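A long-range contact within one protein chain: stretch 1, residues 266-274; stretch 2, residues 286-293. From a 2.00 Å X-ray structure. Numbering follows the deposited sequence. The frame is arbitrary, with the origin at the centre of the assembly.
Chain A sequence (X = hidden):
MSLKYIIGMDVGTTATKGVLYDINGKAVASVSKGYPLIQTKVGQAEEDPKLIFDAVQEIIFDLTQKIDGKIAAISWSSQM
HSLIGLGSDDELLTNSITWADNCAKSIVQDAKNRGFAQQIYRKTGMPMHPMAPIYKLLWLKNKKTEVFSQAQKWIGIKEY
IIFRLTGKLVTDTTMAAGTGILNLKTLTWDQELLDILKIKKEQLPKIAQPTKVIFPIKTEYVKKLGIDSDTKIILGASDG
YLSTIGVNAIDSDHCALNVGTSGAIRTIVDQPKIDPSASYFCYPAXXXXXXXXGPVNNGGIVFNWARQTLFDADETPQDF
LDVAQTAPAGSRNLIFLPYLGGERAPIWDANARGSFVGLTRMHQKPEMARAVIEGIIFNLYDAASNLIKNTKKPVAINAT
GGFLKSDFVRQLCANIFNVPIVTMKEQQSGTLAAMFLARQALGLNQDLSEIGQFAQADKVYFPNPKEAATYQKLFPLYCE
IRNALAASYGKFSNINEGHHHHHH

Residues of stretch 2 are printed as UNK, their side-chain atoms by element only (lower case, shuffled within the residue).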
# COMPACT_ATOMS: atom_id res chain seq x y z
N ARG A 266 12.38 23.80 -7.84
CA ARG A 266 13.08 25.00 -7.41
C ARG A 266 12.52 26.28 -8.01
O ARG A 266 11.92 26.28 -9.10
CB ARG A 266 14.53 24.94 -7.83
CG ARG A 266 15.27 23.73 -7.41
CD ARG A 266 16.64 23.76 -8.04
NE ARG A 266 17.41 22.57 -7.75
CZ ARG A 266 17.71 21.63 -8.65
NH1 ARG A 266 17.29 21.74 -9.91
NH2 ARG A 266 18.44 20.58 -8.27
N THR A 267 12.78 27.38 -7.32
CA THR A 267 12.38 28.69 -7.79
C THR A 267 13.29 29.74 -7.16
O THR A 267 13.89 29.50 -6.12
CB THR A 267 10.90 28.97 -7.45
OG1 THR A 267 10.44 30.11 -8.18
CG2 THR A 267 10.71 29.19 -5.94
N ILE A 268 13.40 30.90 -7.79
CA ILE A 268 14.29 31.95 -7.32
C ILE A 268 13.46 33.15 -6.89
O ILE A 268 12.60 33.62 -7.65
CB ILE A 268 15.28 32.34 -8.43
CG1 ILE A 268 16.25 31.18 -8.67
CG2 ILE A 268 16.02 33.63 -8.07
CD1 ILE A 268 17.12 31.33 -9.88
N VAL A 269 13.69 33.63 -5.67
CA VAL A 269 12.92 34.72 -5.09
C VAL A 269 13.84 35.88 -4.73
O VAL A 269 15.07 35.70 -4.70
CB VAL A 269 12.10 34.26 -3.85
CG1 VAL A 269 11.07 33.25 -4.26
CG2 VAL A 269 13.03 33.65 -2.80
N ASP A 270 13.29 37.06 -4.46
CA ASP A 270 14.15 38.24 -4.27
C ASP A 270 14.59 38.51 -2.83
O ASP A 270 15.30 39.48 -2.57
CB ASP A 270 13.54 39.51 -4.88
CG ASP A 270 12.16 39.82 -4.33
OD1 ASP A 270 11.76 39.25 -3.30
OD2 ASP A 270 11.47 40.66 -4.95
N GLN A 271 14.17 37.66 -1.91
CA GLN A 271 14.62 37.81 -0.53
C GLN A 271 14.70 36.46 0.18
O GLN A 271 14.12 35.48 -0.28
CB GLN A 271 13.72 38.81 0.22
CG GLN A 271 12.25 38.44 0.29
CD GLN A 271 11.38 39.61 0.74
OE1 GLN A 271 11.84 40.76 0.78
NE2 GLN A 271 10.11 39.33 1.07
N PRO A 272 15.45 36.40 1.30
CA PRO A 272 15.48 35.14 2.03
C PRO A 272 14.05 34.80 2.39
O PRO A 272 13.25 35.69 2.69
CB PRO A 272 16.26 35.46 3.31
CG PRO A 272 16.99 36.73 3.04
CD PRO A 272 16.21 37.47 1.97
N LYS A 273 13.71 33.53 2.32
CA LYS A 273 12.40 33.14 2.76
C LYS A 273 12.58 31.74 3.23
O LYS A 273 13.11 30.89 2.51
CB LYS A 273 11.38 33.23 1.62
CG LYS A 273 10.01 32.67 2.04
CD LYS A 273 9.06 32.47 0.84
CE LYS A 273 7.78 31.78 1.31
NZ LYS A 273 6.85 31.45 0.18
N ILE A 274 12.20 31.50 4.47
CA ILE A 274 12.36 30.18 5.01
C ILE A 274 11.02 29.68 5.42
O ILE A 274 10.08 30.45 5.63
CB ILE A 274 13.33 30.18 6.21
CG1 ILE A 274 12.90 31.22 7.24
CG2 ILE A 274 14.74 30.44 5.74
CD1 ILE A 274 13.64 31.09 8.56
N UNK A 286 22.86 35.69 -4.47
CA UNK A 286 23.45 37.00 -4.21
C UNK A 286 22.43 37.76 -3.40
O UNK A 286 21.45 37.17 -2.90
o UNK A 286 21.59 38.50 -6.07
c UNK A 286 23.79 37.73 -5.50
o UNK A 286 22.67 37.28 -7.54
c UNK A 286 22.60 37.85 -6.44
N UNK A 287 22.63 39.06 -3.24
CA UNK A 287 21.80 39.79 -2.28
C UNK A 287 20.32 39.84 -2.66
O UNK A 287 19.47 40.01 -1.79
c UNK A 287 22.90 40.76 0.36
c UNK A 287 21.83 41.66 0.94
c UNK A 287 23.41 41.28 -0.99
c UNK A 287 22.33 41.21 -2.05
n UNK A 287 21.70 41.41 2.41
N UNK A 288 20.01 39.70 -3.94
CA UNK A 288 18.64 39.84 -4.40
C UNK A 288 18.10 38.61 -5.14
O UNK A 288 17.10 38.70 -5.85
c UNK A 288 18.49 41.08 -5.31
o UNK A 288 19.25 40.88 -6.52
c UNK A 288 18.98 42.34 -4.59
N UNK A 289 18.77 37.47 -4.98
CA UNK A 289 18.33 36.21 -5.58
C UNK A 289 18.60 35.05 -4.61
O UNK A 289 19.74 34.83 -4.21
c UNK A 289 17.93 37.03 -9.02
c UNK A 289 19.03 38.93 -9.01
c UNK A 289 19.04 35.95 -6.93
c UNK A 289 18.78 37.00 -7.97
n UNK A 289 19.46 38.20 -7.99
n UNK A 289 18.09 38.24 -9.64
N UNK A 290 17.54 34.33 -4.26
CA UNK A 290 17.59 33.22 -3.32
C UNK A 290 16.92 31.99 -3.93
O UNK A 290 15.79 32.05 -4.40
c UNK A 290 18.06 37.20 -1.38
c UNK A 290 19.29 35.76 0.09
c UNK A 290 17.39 36.10 -1.88
c UNK A 290 17.63 34.82 -1.39
o UNK A 290 19.70 38.12 0.10
c UNK A 290 16.92 33.62 -1.98
c UNK A 290 18.60 34.66 -0.41
c UNK A 290 19.02 37.02 -0.39
N UNK A 291 17.64 30.87 -3.92
CA UNK A 291 17.15 29.64 -4.52
C UNK A 291 16.38 28.83 -3.49
O UNK A 291 16.94 28.37 -2.49
c UNK A 291 18.30 28.82 -5.11
c UNK A 291 19.12 26.63 -5.98
c UNK A 291 17.34 27.87 -7.24
c UNK A 291 17.89 27.54 -5.85
N UNK A 292 15.07 28.70 -3.71
CA UNK A 292 14.24 27.87 -2.88
C UNK A 292 14.02 26.54 -3.56
O UNK A 292 13.84 26.48 -4.78
c UNK A 292 11.43 30.45 -1.93
c UNK A 292 13.73 30.18 -0.91
c UNK A 292 12.88 29.98 -2.16
c UNK A 292 12.88 28.52 -2.61
N UNK A 293 14.03 25.45 -2.81
CA UNK A 293 13.69 24.20 -3.45
C UNK A 293 13.57 23.00 -2.56
O UNK A 293 13.86 23.05 -1.35

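Position 286 has four side-chain atoms: two carbons, the second carrying two oxygens. It does not touch stretch 1. Two oxygens on one terminal carbon make a carboxylate, and with a single carbon before it this is Asp 286.

Position 287 has four carbons in a row ending in nitrogen. Its CA-to-CB bond points away from stretch 1. That is Lys 287.

Position 288 has one carbon carrying an oxygen and a carbon. Its backbone O takes a CA-H...O contact from Asp 270 CA at 3.4 Å. A branch at CB with these elements gives Thr 288. Its backbone N donates to Asp 286 OD1 at 2.9 Å.

Position 289 has one carbon and then a five-membered ring of three carbons and two nitrogens. Its CB lies 4.0 Å from Ile 268 CG2, which sits at the ring edge. The ring is an imidazole, so His 289. ND1 of His 289 donates to OD1 of Asp 286 at 2.9 Å.

Position 290 has one carbon and then a six-carbon ring bearing an oxygen. Gln 271 C and Pro 272 CD lie over one face of the ring. That is a phenol, so Tyr 290. Pro 272 CD is 3.9 Å from the centroid of the Tyr 290 ring, a CH-pi contact. OH of Tyr 290 donates to O of Lys 287 at 2.7 Å.

Position 291 has four carbons, forked at the second, and one branch end packs on Ile 268. The fork beyond CB makes it Leu 291. Its CD1 lies 3.8 Å from Ile 268 CG1.

Position 292 has the same four carbons and the same fork, and it meets Val 269 and Lys 273. It is Leu 292. Its CD1 is 3.7 Å from Val 269 CG1, and its CD2 lies 3.5 Å from Lys 273 O.

Position 293 has no side-chain atoms. An ideal CB here would clash with Arg 266 CG at 2.9 Å. It is Gly 293.

The contact is an antiparallel strand pair. Thr 267 N donates to Leu 292 O at 2.9 Å, and Leu 292 N to Thr 267 O at 2.8 Å. Val 269 and Tyr 290 repeat the exchange: N of each donates to O of the other at 2.9 Å. Side chains alternate between the faces. Thr 267, Val 269, Tyr 290 and Leu 292 share one; Arg 266, Ile 268 and Leu 291 share the other. Beyond the strand, stretch 1 continues past the Tyr 290 ring, and Pro 272 covers part of its face.

Stretch 2 (286-293) DKTHYLLG
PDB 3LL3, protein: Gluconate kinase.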